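PDB 5TGF: uncharacterized protein from Bacteroides dorei DSM 17855, which is of unproven function but belongs to the beta-lactamase family, probably acts as a serine hydrolase, and can bind calcium. Local coordinates for residues Ile16-Trp20 against Val328-Thr332; Tyr25-Ile31 against Phe305-Gln311; Ala59-Val63 against Tyr210-Leu214; Thr236-Val242 against Tyr265-Arg271. All blocks are in the same frame, centred on the assembly; numbering follows the deposited sequence.

Contact 1 of 4, residues Ile16-Trp20 against Val328-Thr332; sequences IISSW and VLSET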
loop_
_atom_site.group_PDB
_atom_site.type_symbol
_atom_site.label_atom_id
_atom_site.label_comp_id
_atom_site.label_asym_id
_atom_site.label_seq_id
_atom_site.Cartn_x
_atom_site.Cartn_y
_atom_site.Cartn_z
ATOM N N ILE A 16 9.238 -1.110 -22.604
ATOM C CA ILE A 16 8.745 -2.193 -21.747
ATOM C C ILE A 16 7.224 -2.074 -21.580
ATOM O O ILE A 16 6.506 -3.049 -21.714
ATOM C CB ILE A 16 9.440 -2.189 -20.377
ATOM C CG1 ILE A 16 10.920 -2.570 -20.543
ATOM C CG2 ILE A 16 8.734 -3.151 -19.415
ATOM C CD1 ILE A 16 11.773 -2.326 -19.293
ATOM N N ILE A 17 6.741 -0.876 -21.309
ATOM C CA ILE A 17 5.301 -0.695 -21.115
ATOM C C ILE A 17 4.525 -0.963 -22.431
ATOM O O ILE A 17 3.488 -1.623 -22.429
ATOM C CB ILE A 17 4.975 0.707 -20.568
ATOM C CG1 ILE A 17 5.645 0.904 -19.207
ATOM C CG2 ILE A 17 3.481 0.914 -20.456
ATOM C CD1 ILE A 17 5.580 2.309 -18.654
ATOM N N SER A 18 5.065 -0.497 -23.553
ATOM C CA SER A 18 4.407 -0.702 -24.846
ATOM C C SER A 18 4.302 -2.181 -25.178
ATOM O O SER A 18 3.271 -2.635 -25.700
ATOM C CB SER A 18 5.149 0.059 -25.963
ATOM O OG SER A 18 5.097 1.450 -25.726
ATOM N N SER A 19 5.349 -2.938 -24.861
ATOM C CA SER A 19 5.324 -4.378 -25.085
ATOM C C SER A 19 4.241 -5.066 -24.254
ATOM O O SER A 19 3.635 -6.037 -24.711
ATOM C CB SER A 19 6.690 -5.009 -24.751
ATOM O OG SER A 19 6.830 -5.185 -23.345
ATOM N N TRP A 20 4.022 -4.627 -23.018
ATOM C CA TRP A 20 2.867 -5.148 -22.253
ATOM C C TRP A 20 1.521 -4.835 -22.947
ATOM O O TRP A 20 0.614 -5.652 -22.950
ATOM C CB TRP A 20 2.807 -4.612 -20.838
ATOM C CG TRP A 20 4.016 -4.908 -19.984
ATOM C CD1 TRP A 20 4.887 -5.970 -20.108
ATOM C CD2 TRP A 20 4.470 -4.135 -18.861
ATOM N NE1 TRP A 20 5.861 -5.891 -19.122
ATOM C CE2 TRP A 20 5.624 -4.766 -18.355
ATOM C CE3 TRP A 20 3.985 -2.991 -18.211
ATOM C CZ2 TRP A 20 6.291 -4.299 -17.216
ATOM C CZ3 TRP A 20 4.689 -2.495 -17.099
ATOM C CH2 TRP A 20 5.854 -3.121 -16.651
ATOM N N VAL A 328 10.535 -4.124 -12.168
ATOM C CA VAL A 328 11.260 -3.755 -13.417
ATOM C C VAL A 328 11.100 -2.254 -13.725
ATOM O O VAL A 328 11.982 -1.624 -14.336
ATOM C CB VAL A 328 10.887 -4.625 -14.641
ATOM C CG1 VAL A 328 9.521 -4.258 -15.177
ATOM C CG2 VAL A 328 11.927 -4.478 -15.746
ATOM N N LEU A 329 10.003 -1.653 -13.256
ATOM C CA LEU A 329 9.742 -0.254 -13.527
ATOM C C LEU A 329 10.705 0.667 -12.764
ATOM O O LEU A 329 11.317 1.578 -13.326
ATOM C CB LEU A 329 8.300 0.094 -13.145
ATOM C CG LEU A 329 7.245 -0.543 -14.031
ATOM C CD1 LEU A 329 5.903 -0.540 -13.300
ATOM C CD2 LEU A 329 7.160 0.181 -15.369
ATOM N N SER A 330 10.838 0.431 -11.471
ATOM C CA SER A 330 11.783 1.206 -10.660
ATOM C C SER A 330 13.241 0.888 -11.050
ATOM O O SER A 330 14.075 1.785 -11.056
ATOM C CB SER A 330 11.551 0.959 -9.173
ATOM O OG SER A 330 11.382 -0.427 -8.932
ATOM N N GLU A 331 13.521 -0.353 -11.417
ATOM C CA GLU A 331 14.883 -0.731 -11.840
ATOM C C GLU A 331 15.261 0.034 -13.099
ATOM O O GLU A 331 16.373 0.574 -13.211
ATOM C CB GLU A 331 14.939 -2.242 -12.166
ATOM C CG GLU A 331 16.300 -2.761 -12.617
ATOM C CD GLU A 331 16.282 -4.233 -13.022
ATOM O OE1 GLU A 331 17.212 -4.974 -12.686
ATOM O OE2 GLU A 331 15.325 -4.673 -13.666
ATOM N N THR A 332 14.327 0.095 -14.051
ATOM C CA THR A 332 14.570 0.751 -15.345
ATOM C C THR A 332 14.683 2.265 -15.166
ATOM O O THR A 332 15.562 2.922 -15.765
ATOM C CB THR A 332 13.492 0.372 -16.360
ATOM O OG1 THR A 332 13.377 -1.057 -16.477
ATOM C CG2 THR A 332 13.791 0.948 -17.763
#
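Segments 16-20 and 328-332 are short pieces of two helices running nearly antiparallel, at 154°, with axes 12.4 Å apart at closest approach. These are the first and last helices of the chain, brought together on one face of the antiparallel sheet as in the alpha/beta domain of serine beta-lactamases. The wide spacing calls for large side chains. Trp20 spans much of it: its CZ2 lies 3.8 Å from Val328 CG1, which sits at the ring edge, and its CH2 lies 3.8 Å from Leu329 CD2. Branched aliphatic residues fill the rest, with Ile17 CG1 4.2 Å from Leu329 CD2 and Ile16 CD1 4.2 Å from Val328 CG2. Beneath them, Ile17 and Leu329 also reach Phe306 of strand 302-307, so sheet and helices share one apolar layer. Thr332 can face this greasy surface because its hydroxyl is satisfied within its own helix: OG1 donates to Val328 O at 2.6 Å while lying 3.5 Å from Ile16 CD1.

Contact 2 of 4, residues Tyr25-Ile31 against Phe305-Gln311; sequences YYPGGAI and FFIAHVQ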
loop_
_atom_site.group_PDB
_atom_site.type_symbol
_atom_site.label_atom_id
_atom_site.label_comp_id
_atom_site.label_asym_id
_atom_site.label_seq_id
_atom_site.Cartn_x
_atom_site.Cartn_y
_atom_site.Cartn_z
ATOM N N TYR A 25 -1.583 -7.798 -22.228
ATOM C CA TYR A 25 -1.619 -7.969 -20.779
ATOM C C TYR A 25 -2.513 -6.921 -20.100
ATOM O O TYR A 25 -3.150 -7.222 -19.093
ATOM C CB TYR A 25 -0.239 -7.863 -20.168
ATOM C CG TYR A 25 0.836 -8.811 -20.672
ATOM C CD1 TYR A 25 0.542 -10.068 -21.139
ATOM C CD2 TYR A 25 2.168 -8.446 -20.554
ATOM C CE1 TYR A 25 1.563 -10.939 -21.519
ATOM C CE2 TYR A 25 3.176 -9.278 -20.978
ATOM C CZ TYR A 25 2.865 -10.536 -21.417
ATOM O OH TYR A 25 3.905 -11.335 -21.815
ATOM N N TYR A 26 -2.435 -5.672 -20.568
ATOM C CA TYR A 26 -3.341 -4.600 -20.142
ATOM C C TYR A 26 -4.076 -3.955 -21.342
ATOM O O TYR A 26 -3.498 -3.892 -22.431
ATOM C CB TYR A 26 -2.542 -3.484 -19.460
ATOM C CG TYR A 26 -1.683 -3.944 -18.316
ATOM C CD1 TYR A 26 -2.251 -4.268 -17.097
ATOM C CD2 TYR A 26 -0.301 -3.982 -18.427
ATOM C CE1 TYR A 26 -1.467 -4.640 -16.009
ATOM C CE2 TYR A 26 0.493 -4.369 -17.359
ATOM C CZ TYR A 26 -0.090 -4.724 -16.160
ATOM O OH TYR A 26 0.727 -5.075 -15.089
ATOM N N PRO A 27 -5.302 -3.430 -21.131
ATOM C CA PRO A 27 -5.985 -2.687 -22.201
ATOM C C PRO A 27 -5.492 -1.240 -22.301
ATOM O O PRO A 27 -5.702 -0.575 -23.309
ATOM C CB PRO A 27 -7.461 -2.735 -21.773
ATOM C CG PRO A 27 -7.436 -2.894 -20.295
ATOM C CD PRO A 27 -6.174 -3.625 -19.958
ATOM N N GLY A 28 -4.834 -0.765 -21.255
ATOM C CA GLY A 28 -4.403 0.611 -21.149
ATOM C C GLY A 28 -3.586 0.743 -19.877
ATOM O O GLY A 28 -3.525 -0.183 -19.075
ATOM N N GLY A 29 -2.988 1.905 -19.680
ATOM C CA GLY A 29 -2.201 2.183 -18.496
ATOM C C GLY A 29 -1.704 3.601 -18.515
ATOM O O GLY A 29 -1.811 4.289 -19.543
ATOM N N ALA A 30 -1.084 4.034 -17.426
ATOM C CA ALA A 30 -0.462 5.351 -17.420
ATOM C C ALA A 30 0.663 5.372 -16.405
ATOM O O ALA A 30 0.590 4.701 -15.367
ATOM C CB ALA A 30 -1.473 6.452 -17.093
ATOM N N ILE A 31 1.666 6.198 -16.680
ATOM C CA ILE A 31 2.784 6.358 -15.770
ATOM C C ILE A 31 3.173 7.824 -15.600
ATOM O O ILE A 31 2.983 8.653 -16.523
ATOM C CB ILE A 31 3.966 5.526 -16.245
ATOM C CG1 ILE A 31 5.040 5.504 -15.175
ATOM C CG2 ILE A 31 4.507 6.036 -17.564
ATOM C CD1 ILE A 31 5.945 4.317 -15.285
ATOM N N PHE A 305 4.527 6.303 -10.345
ATOM C CA PHE A 305 3.355 5.442 -10.232
ATOM C C PHE A 305 3.013 4.953 -11.618
ATOM O O PHE A 305 2.867 5.762 -12.551
ATOM C CB PHE A 305 2.195 6.201 -9.612
ATOM C CG PHE A 305 0.950 5.366 -9.403
ATOM C CD1 PHE A 305 1.041 4.079 -8.876
ATOM C CD2 PHE A 305 -0.304 5.923 -9.565
ATOM C CE1 PHE A 305 -0.085 3.328 -8.592
ATOM C CE2 PHE A 305 -1.441 5.181 -9.305
ATOM C CZ PHE A 305 -1.338 3.873 -8.839
ATOM N N PHE A 306 2.919 3.635 -11.772
ATOM C CA PHE A 306 2.293 3.027 -12.952
ATOM C C PHE A 306 0.924 2.481 -12.544
ATOM O O PHE A 306 0.807 1.660 -11.584
ATOM C CB PHE A 306 3.177 1.897 -13.500
ATOM C CG PHE A 306 2.535 1.060 -14.565
ATOM C CD1 PHE A 306 2.396 1.540 -15.876
ATOM C CD2 PHE A 306 2.134 -0.236 -14.300
ATOM C CE1 PHE A 306 1.851 0.728 -16.871
ATOM C CE2 PHE A 306 1.575 -1.027 -15.274
ATOM C CZ PHE A 306 1.407 -0.533 -16.563
ATOM N N ILE A 307 -0.115 2.907 -13.274
ATOM C CA ILE A 307 -1.486 2.473 -12.992
ATOM C C ILE A 307 -2.053 1.707 -14.196
ATOM O O ILE A 307 -1.884 2.097 -15.364
ATOM C CB ILE A 307 -2.393 3.637 -12.570
ATOM C CG1 ILE A 307 -3.683 3.131 -11.940
ATOM C CG2 ILE A 307 -2.662 4.582 -13.730
ATOM C CD1 ILE A 307 -4.558 4.265 -11.391
ATOM N N ALA A 308 -2.673 0.569 -13.897
ATOM C CA ALA A 308 -3.207 -0.340 -14.855
ATOM C C ALA A 308 -3.887 -1.489 -14.109
ATOM O O ALA A 308 -3.714 -1.618 -12.892
ATOM C CB ALA A 308 -2.105 -0.881 -15.760
ATOM N N HIS A 309 -4.644 -2.296 -14.838
ATOM C CA HIS A 309 -5.325 -3.468 -14.263
ATOM C C HIS A 309 -5.207 -4.613 -15.267
ATOM O O HIS A 309 -5.748 -4.568 -16.362
ATOM C CB HIS A 309 -6.790 -3.182 -13.908
ATOM C CG HIS A 309 -7.424 -4.246 -13.059
ATOM N ND1 HIS A 309 -7.536 -5.563 -13.469
ATOM C CD2 HIS A 309 -7.905 -4.211 -11.794
ATOM C CE1 HIS A 309 -8.071 -6.282 -12.490
ATOM N NE2 HIS A 309 -8.283 -5.491 -11.463
ATOM N N VAL A 310 -4.485 -5.648 -14.881
ATOM C CA VAL A 310 -4.230 -6.817 -15.766
ATOM C C VAL A 310 -5.552 -7.412 -16.244
ATOM O O VAL A 310 -6.595 -7.366 -15.542
ATOM C CB VAL A 310 -3.333 -7.874 -15.029
ATOM C CG1 VAL A 310 -4.166 -8.624 -13.985
ATOM C CG2 VAL A 310 -2.659 -8.846 -15.991
ATOM N N GLN A 311 -5.537 -7.916 -17.468
ATOM C CA GLN A 311 -6.640 -8.764 -17.935
ATOM C C GLN A 311 -6.190 -10.198 -17.916
ATOM O O GLN A 311 -5.058 -10.503 -18.292
ATOM C CB GLN A 311 -7.233 -8.354 -19.294
ATOM C CG GLN A 311 -6.321 -8.158 -20.489
ATOM C CD GLN A 311 -6.887 -7.138 -21.531
ATOM O OE1 GLN A 311 -8.090 -6.786 -21.525
ATOM N NE2 GLN A 311 -6.007 -6.662 -22.439
HETATM O O HOH W 1 -5.431 -1.491 -17.508
#
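The apolar centre is a trio formed by Tyr26, Phe306 and Ala308. The edge of Phe306 points at the face of Tyr26 in a T-shaped pair, centroids 5.7 Å apart and planes at 70°, while Ala308 CB makes a CH-pi contact 3.9 Å from the centroid of the Tyr26 ring. The small alanine leaves room for the tyrosine to lie over it. Next to this group, a CB at Gly29 would fit only tightly, against the Phe306 ring and Ile307 O. Beyond it the segments pair as antiparallel strands. Ala30 and Ile307 are a hydrogen-bonded pair, Ala30 N to Ile307 O at 2.9 Å and Ile307 N to Ala30 O at 2.8 Å, and Ile31 faces Phe306 as a non-hydrogen-bonded pair. Toward the other end a water spans the backbones, donating to Gly28 O at 2.8 Å and accepting from His309 N at 2.9 Å. At the polar edge Gln311 N donates to Tyr25 O at 3.0 Å, and the Gln311 amide NE2 bonds Gly24 O. Backbone hydrogen bonds of Gly29 with Tyr45 and Ile31 with Lys43 place strand 28-35 between strands 38-46 and 302-307 of the main sheet; helix 11-22 covers the face carrying Ile31 and Phe306, and Leu207 of helix 207-218 packs against Ala30 and Ile307.

Contact 3 of 4, residues Ala59-Val63 against Tyr210-Leu214; sequences AGKWV and YIRFL
Residues 59-63 lead into and lie at the start of helix 60-74, and 210-214 are a regular turn inside helix 207-218, with Leu214 N bonded to Tyr210 O at 3.0 Å; the closest alpha carbons, of Val63 and Phe213, are 7.6 Å apart. Ala59 (phi/psi -57/-25°) offers its carbonyl: Tyr210 OH donates to Ala59 O at 2.7 Å. Tyr210 points toward the first segment with chi1 t and chi2 -76°, so its hydroxyl finds a buried acceptor. Lys61 turns away, extended through chi3 (chi1 m, chi2 and chi3 t), then turned at chi4 (p, 71°) to bring NZ to Ser58 OG, Tyr147 OH and Gly200 O. Trp62 (chi1 t, chi2 -13°) faces the second helix with its broad indole. The edge of Phe213 (chi1 t, chi2 73°) meets its five-membered ring in a T-shaped pair, centroids 5.2 Å apart and planes at 83°, and Leu214 (chi1 m, -76°; chi2 t) sets CD2 4.0 Å from the centroid of its six-membered ring. Val63, chi1 t, places CG2 3.8 Å above the Phe213 centroid, nearly on the ring normal, and 3.6 Å from Tyr210 CE2. One helix side thus packs apolar residues while the other presents the lysine, consistent with the SxxK motif (Ser58, Lys61) that opens the nucleophile helix of serine beta-lactamases.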
loop_
_atom_site.group_PDB
_atom_site.type_symbol
_atom_site.label_atom_id
_atom_site.label_comp_id
_atom_site.label_asym_id
_atom_site.label_seq_id
_atom_site.Cartn_x
_atom_site.Cartn_y
_atom_site.Cartn_z
ATOM N N ALA A 59 -2.203 -1.418 -3.780
ATOM C CA ALA A 59 -1.635 -0.070 -3.817
ATOM C C ALA A 59 -2.270 0.849 -2.783
ATOM O O ALA A 59 -1.625 1.788 -2.299
ATOM C CB ALA A 59 -1.669 0.527 -5.217
ATOM N N GLY A 60 -3.506 0.544 -2.392
ATOM C CA GLY A 60 -4.173 1.283 -1.325
ATOM C C GLY A 60 -3.690 1.062 0.098
ATOM O O GLY A 60 -4.021 1.872 0.966
ATOM N N LYS A 61 -2.885 0.021 0.364
ATOM C CA LYS A 61 -2.397 -0.212 1.730
ATOM C C LYS A 61 -1.573 0.978 2.216
ATOM O O LYS A 61 -1.677 1.369 3.369
ATOM C CB LYS A 61 -1.602 -1.518 1.849
ATOM C CG LYS A 61 -2.454 -2.772 1.852
ATOM C CD LYS A 61 -1.616 -4.039 2.077
ATOM C CE LYS A 61 -2.462 -5.297 2.214
ATOM N NZ LYS A 61 -3.119 -5.759 0.966
ATOM N N TRP A 62 -0.776 1.542 1.319
ATOM C CA TRP A 62 0.071 2.700 1.632
ATOM C C TRP A 62 -0.795 3.883 2.031
ATOM O O TRP A 62 -0.534 4.551 3.013
ATOM C CB TRP A 62 0.941 3.049 0.429
ATOM C CG TRP A 62 2.195 3.854 0.736
ATOM C CD1 TRP A 62 2.531 4.526 1.913
ATOM C CD2 TRP A 62 3.291 4.034 -0.149
ATOM N NE1 TRP A 62 3.787 5.080 1.796
ATOM C CE2 TRP A 62 4.263 4.819 0.536
ATOM C CE3 TRP A 62 3.545 3.610 -1.449
ATOM C CZ2 TRP A 62 5.472 5.180 -0.051
ATOM C CZ3 TRP A 62 4.759 3.920 -2.016
ATOM C CH2 TRP A 62 5.724 4.698 -1.305
ATOM N N VAL A 63 -1.801 4.158 1.220
ATOM C CA VAL A 63 -2.763 5.250 1.485
ATOM C C VAL A 63 -3.552 4.993 2.768
ATOM O O VAL A 63 -3.753 5.895 3.571
ATOM C CB VAL A 63 -3.711 5.473 0.292
ATOM C CG1 VAL A 63 -4.687 6.620 0.595
ATOM C CG2 VAL A 63 -2.909 5.729 -0.981
ATOM N N TYR A 210 -3.015 9.656 -7.243
ATOM C CA TYR A 210 -2.034 8.937 -6.436
ATOM C C TYR A 210 -0.656 9.624 -6.474
ATOM O O TYR A 210 0.097 9.592 -5.504
ATOM C CB TYR A 210 -1.914 7.465 -6.916
ATOM C CG TYR A 210 -1.421 6.504 -5.865
ATOM C CD1 TYR A 210 -0.078 6.460 -5.509
ATOM C CD2 TYR A 210 -2.278 5.590 -5.258
ATOM C CE1 TYR A 210 0.391 5.542 -4.591
ATOM C CE2 TYR A 210 -1.816 4.712 -4.288
ATOM C CZ TYR A 210 -0.492 4.693 -3.956
ATOM O OH TYR A 210 -0.038 3.849 -2.972
ATOM N N ILE A 211 -0.346 10.280 -7.583
ATOM C CA ILE A 211 0.881 11.078 -7.660
ATOM C C ILE A 211 0.879 12.196 -6.597
ATOM O O ILE A 211 1.920 12.507 -6.045
ATOM C CB ILE A 211 1.068 11.629 -9.105
ATOM C CG1 ILE A 211 1.676 10.538 -10.005
ATOM C CG2 ILE A 211 2.006 12.832 -9.156
ATOM C CD1 ILE A 211 3.150 10.218 -9.705
ATOM N N ARG A 212 -0.278 12.808 -6.332
ATOM C CA ARG A 212 -0.367 13.820 -5.259
ATOM C C ARG A 212 -0.043 13.251 -3.899
ATOM O O ARG A 212 0.679 13.887 -3.092
ATOM C CB ARG A 212 -1.746 14.512 -5.213
ATOM C CG ARG A 212 -2.102 15.284 -6.475
ATOM C CD ARG A 212 -3.598 15.544 -6.546
ATOM N NE ARG A 212 -3.915 16.360 -7.706
ATOM C CZ ARG A 212 -4.001 17.680 -7.691
ATOM N NH1 ARG A 212 -3.876 18.347 -6.567
ATOM N NH2 ARG A 212 -4.238 18.327 -8.808
ATOM N N PHE A 213 -0.560 12.047 -3.635
ATOM C CA PHE A 213 -0.251 11.309 -2.422
ATOM C C PHE A 213 1.255 11.037 -2.257
ATOM O O PHE A 213 1.807 11.284 -1.191
ATOM C CB PHE A 213 -1.013 9.953 -2.421
ATOM C CG PHE A 213 -0.638 9.059 -1.276
ATOM C CD1 PHE A 213 -1.064 9.338 0.005
ATOM C CD2 PHE A 213 0.236 7.986 -1.465
ATOM C CE1 PHE A 213 -0.675 8.548 1.079
ATOM C CE2 PHE A 213 0.634 7.180 -0.392
ATOM C CZ PHE A 213 0.178 7.465 0.888
ATOM N N LEU A 214 1.882 10.504 -3.305
ATOM C CA LEU A 214 3.314 10.158 -3.277
ATOM C C LEU A 214 4.213 11.411 -3.073
ATOM O O LEU A 214 5.169 11.376 -2.294
ATOM C CB LEU A 214 3.712 9.429 -4.556
ATOM C CG LEU A 214 3.294 7.954 -4.669
ATOM C CD1 LEU A 214 3.602 7.449 -6.065
ATOM C CD2 LEU A 214 3.946 7.098 -3.602
#

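Contact 4 of 4, residues Thr236-Val242 against Tyr265-Arg271; sequences TMQADQV and YGLGEWR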
loop_
_atom_site.group_PDB
_atom_site.type_symbol
_atom_site.label_atom_id
_atom_site.label_comp_id
_atom_site.label_asym_id
_atom_site.label_seq_id
_atom_site.Cartn_x
_atom_site.Cartn_y
_atom_site.Cartn_z
ATOM N N THR A 236 8.116 6.529 10.791
ATOM C CA THR A 236 7.636 5.290 11.426
ATOM C C THR A 236 6.966 4.370 10.381
ATOM O O THR A 236 7.172 3.162 10.419
ATOM C CB THR A 236 6.660 5.598 12.576
ATOM O OG1 THR A 236 7.390 6.268 13.631
ATOM C CG2 THR A 236 6.029 4.314 13.142
HETATM N N MSE A 237 6.227 4.947 9.433
HETATM C CA MSE A 237 5.611 4.154 8.371
HETATM C C MSE A 237 6.655 3.433 7.529
HETATM O O MSE A 237 6.366 2.390 6.920
HETATM C CB MSE A 237 4.740 5.056 7.476
HETATM C CG MSE A 237 3.424 5.555 8.113
HETATM SE SE MSE A 237 2.684 6.987 6.963
HETATM C CE MSE A 237 2.181 5.864 5.398
ATOM N N GLN A 238 7.816 4.056 7.383
ATOM C CA GLN A 238 8.933 3.542 6.562
ATOM C C GLN A 238 9.956 2.710 7.320
ATOM O O GLN A 238 10.884 2.168 6.700
ATOM C CB GLN A 238 9.609 4.723 5.844
ATOM C CG GLN A 238 8.669 5.443 4.906
ATOM C CD GLN A 238 9.291 6.631 4.186
ATOM O OE1 GLN A 238 10.500 6.879 4.287
ATOM N NE2 GLN A 238 8.491 7.306 3.369
ATOM N N ALA A 239 9.813 2.609 8.640
ATOM C CA ALA A 239 10.758 1.858 9.474
ATOM C C ALA A 239 10.478 0.360 9.405
ATOM O O ALA A 239 9.409 -0.063 9.018
ATOM C CB ALA A 239 10.665 2.302 10.943
ATOM N N ASP A 240 11.429 -0.412 9.897
ATOM C CA ASP A 240 11.274 -1.840 10.073
ATOM C C ASP A 240 10.146 -2.126 11.061
ATOM O O ASP A 240 10.299 -1.878 12.237
ATOM C CB ASP A 240 12.591 -2.419 10.631
ATOM C CG ASP A 240 12.537 -3.922 10.857
ATOM O OD1 ASP A 240 11.567 -4.596 10.459
ATOM O OD2 ASP A 240 13.519 -4.459 11.363
ATOM N N GLN A 241 9.029 -2.652 10.579
ATOM C CA GLN A 241 7.960 -3.088 11.464
ATOM C C GLN A 241 7.823 -4.608 11.531
ATOM O O GLN A 241 6.931 -5.137 12.192
ATOM C CB GLN A 241 6.633 -2.414 11.067
ATOM C CG GLN A 241 6.674 -0.900 11.051
ATOM C CD GLN A 241 6.868 -0.290 12.439
ATOM O OE1 GLN A 241 6.791 -0.988 13.434
ATOM N NE2 GLN A 241 7.092 1.026 12.505
ATOM N N VAL A 242 8.695 -5.322 10.837
ATOM C CA VAL A 242 8.686 -6.785 10.870
ATOM C C VAL A 242 9.460 -7.238 12.112
ATOM O O VAL A 242 9.026 -8.119 12.836
ATOM C CB VAL A 242 9.306 -7.368 9.582
ATOM C CG1 VAL A 242 9.392 -8.874 9.684
ATOM C CG2 VAL A 242 8.445 -6.993 8.372
ATOM N N TYR A 265 8.995 -4.928 5.510
ATOM C CA TYR A 265 7.717 -4.191 5.533
ATOM C C TYR A 265 7.710 -3.159 6.636
ATOM O O TYR A 265 8.243 -3.397 7.724
ATOM C CB TYR A 265 6.535 -5.177 5.694
ATOM C CG TYR A 265 5.252 -4.782 5.014
ATOM C CD1 TYR A 265 5.031 -5.054 3.671
ATOM C CD2 TYR A 265 4.240 -4.108 5.721
ATOM C CE1 TYR A 265 3.842 -4.714 3.052
ATOM C CE2 TYR A 265 3.053 -3.750 5.097
ATOM C CZ TYR A 265 2.858 -4.053 3.765
ATOM O OH TYR A 265 1.644 -3.732 3.153
ATOM N N GLY A 266 7.056 -2.038 6.353
ATOM C CA GLY A 266 6.784 -0.993 7.309
ATOM C C GLY A 266 5.335 -1.020 7.730
ATOM O O GLY A 266 4.841 -2.077 8.174
ATOM N N LEU A 267 4.667 0.136 7.679
ATOM C CA LEU A 267 3.216 0.222 7.883
ATOM C C LEU A 267 2.509 0.368 6.550
ATOM O O LEU A 267 2.653 1.383 5.844
ATOM C CB LEU A 267 2.854 1.403 8.784
ATOM C CG LEU A 267 3.591 1.439 10.128
ATOM C CD1 LEU A 267 3.244 2.722 10.882
ATOM C CD2 LEU A 267 3.227 0.252 10.997
ATOM N N GLY A 268 1.884 -0.708 6.102
ATOM C CA GLY A 268 1.207 -0.723 4.792
ATOM C C GLY A 268 2.069 -0.485 3.554
ATOM O O GLY A 268 1.570 -0.007 2.567
ATOM N N GLU A 269 3.358 -0.803 3.621
ATOM C CA GLU A 269 4.277 -0.553 2.540
ATOM C C GLU A 269 5.487 -1.486 2.651
ATOM O O GLU A 269 5.949 -1.815 3.786
ATOM C CB GLU A 269 4.732 0.907 2.555
ATOM C CG GLU A 269 5.457 1.345 3.835
ATOM C CD GLU A 269 5.222 2.832 4.161
ATOM O OE1 GLU A 269 6.122 3.675 3.915
ATOM O OE2 GLU A 269 4.078 3.185 4.597
ATOM N N TRP A 270 6.000 -1.903 1.497
ATOM C CA TRP A 270 7.190 -2.747 1.427
ATOM C C TRP A 270 8.447 -1.900 1.455
ATOM O O TRP A 270 8.550 -0.846 0.769
ATOM C CB TRP A 270 7.216 -3.597 0.128
ATOM C CG TRP A 270 6.070 -4.571 -0.036
ATOM C CD1 TRP A 270 4.862 -4.340 -0.657
ATOM C CD2 TRP A 270 6.043 -5.935 0.375
ATOM N NE1 TRP A 270 4.070 -5.450 -0.569
ATOM C CE2 TRP A 270 4.775 -6.445 0.052
ATOM C CE3 TRP A 270 6.939 -6.752 1.094
ATOM C CZ2 TRP A 270 4.387 -7.740 0.382
ATOM C CZ3 TRP A 270 6.550 -8.067 1.391
ATOM C CH2 TRP A 270 5.306 -8.540 1.041
ATOM N N ARG A 271 9.409 -2.376 2.228
ATOM C CA ARG A 271 10.777 -1.898 2.226
ATOM C C ARG A 271 11.609 -2.688 1.224
ATOM O O ARG A 271 12.117 -3.753 1.527
ATOM C CB ARG A 271 11.337 -1.984 3.647
ATOM C CG ARG A 271 10.586 -1.096 4.649
ATOM C CD ARG A 271 10.979 -1.280 6.118
ATOM N NE ARG A 271 12.368 -1.708 6.336
ATOM C CZ ARG A 271 13.371 -0.977 6.808
ATOM N NH1 ARG A 271 13.267 0.321 7.050
ATOM N NH2 ARG A 271 14.523 -1.565 6.972
HETATM O O HOH W 2 5.508 6.319 3.985
#
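A buried acid among carbonyls is the oddity here: the Glu269 acid group has OE2 only 2.6 Å from Leu267 O, so it probably holds a proton; OE1 lies 3.3 Å from Met237 O without bonding to it. The contact joins the end of helix 231-238 to the loop leading into strand 270-274, an edge strand of the main beta-lactamase-type sheet. Glycine suits position 266, since a CB would clash with Met237 O. Its lack of a side chain lets Leu267 N donate to Met237 O at 2.9 Å, and Gln241 N reaches Tyr265 O at 3.1 Å. Leucine suits position 267 because its branches fill the space beside Thr236 CG2, Met237 (a selenomethionine) CG and Gln241 CG. Asp240 makes an Asx turn, OD1 accepting from Val242 N and also from Arg243 N. Arg271, long enough to cross the loop, also bonds Ser263 O and Gly279 O through NE and NH2; toward the helix end, its NH1 donates to Gln238 O at 3.0 Å.

Overall arrangement
The contacts form a chain of touching neighbours across the molecule. The helix pair of contact 1 packs on the strands of contact 2, centres 11 Å apart: Trp20 CZ3 lies 3.9 Å from Phe306 CZ. Contact 2 passes to contact 3, centres about 16 Å apart, through Phe305, whose CE2 lies 3.3 Å from Tyr210 CB. Contact 3 in turn meets contact 4, centres about 14 Å apart, where Lys61 CD is 3.4 Å from Tyr265 OH beside the probable SxxK active site. Contacts 2 and 4 reach the same sheet, their centres 26 Å apart. The Leu267 side chain is about 8 Å from that of Val72, which can bind calcium, although no ion is bound to this chain here.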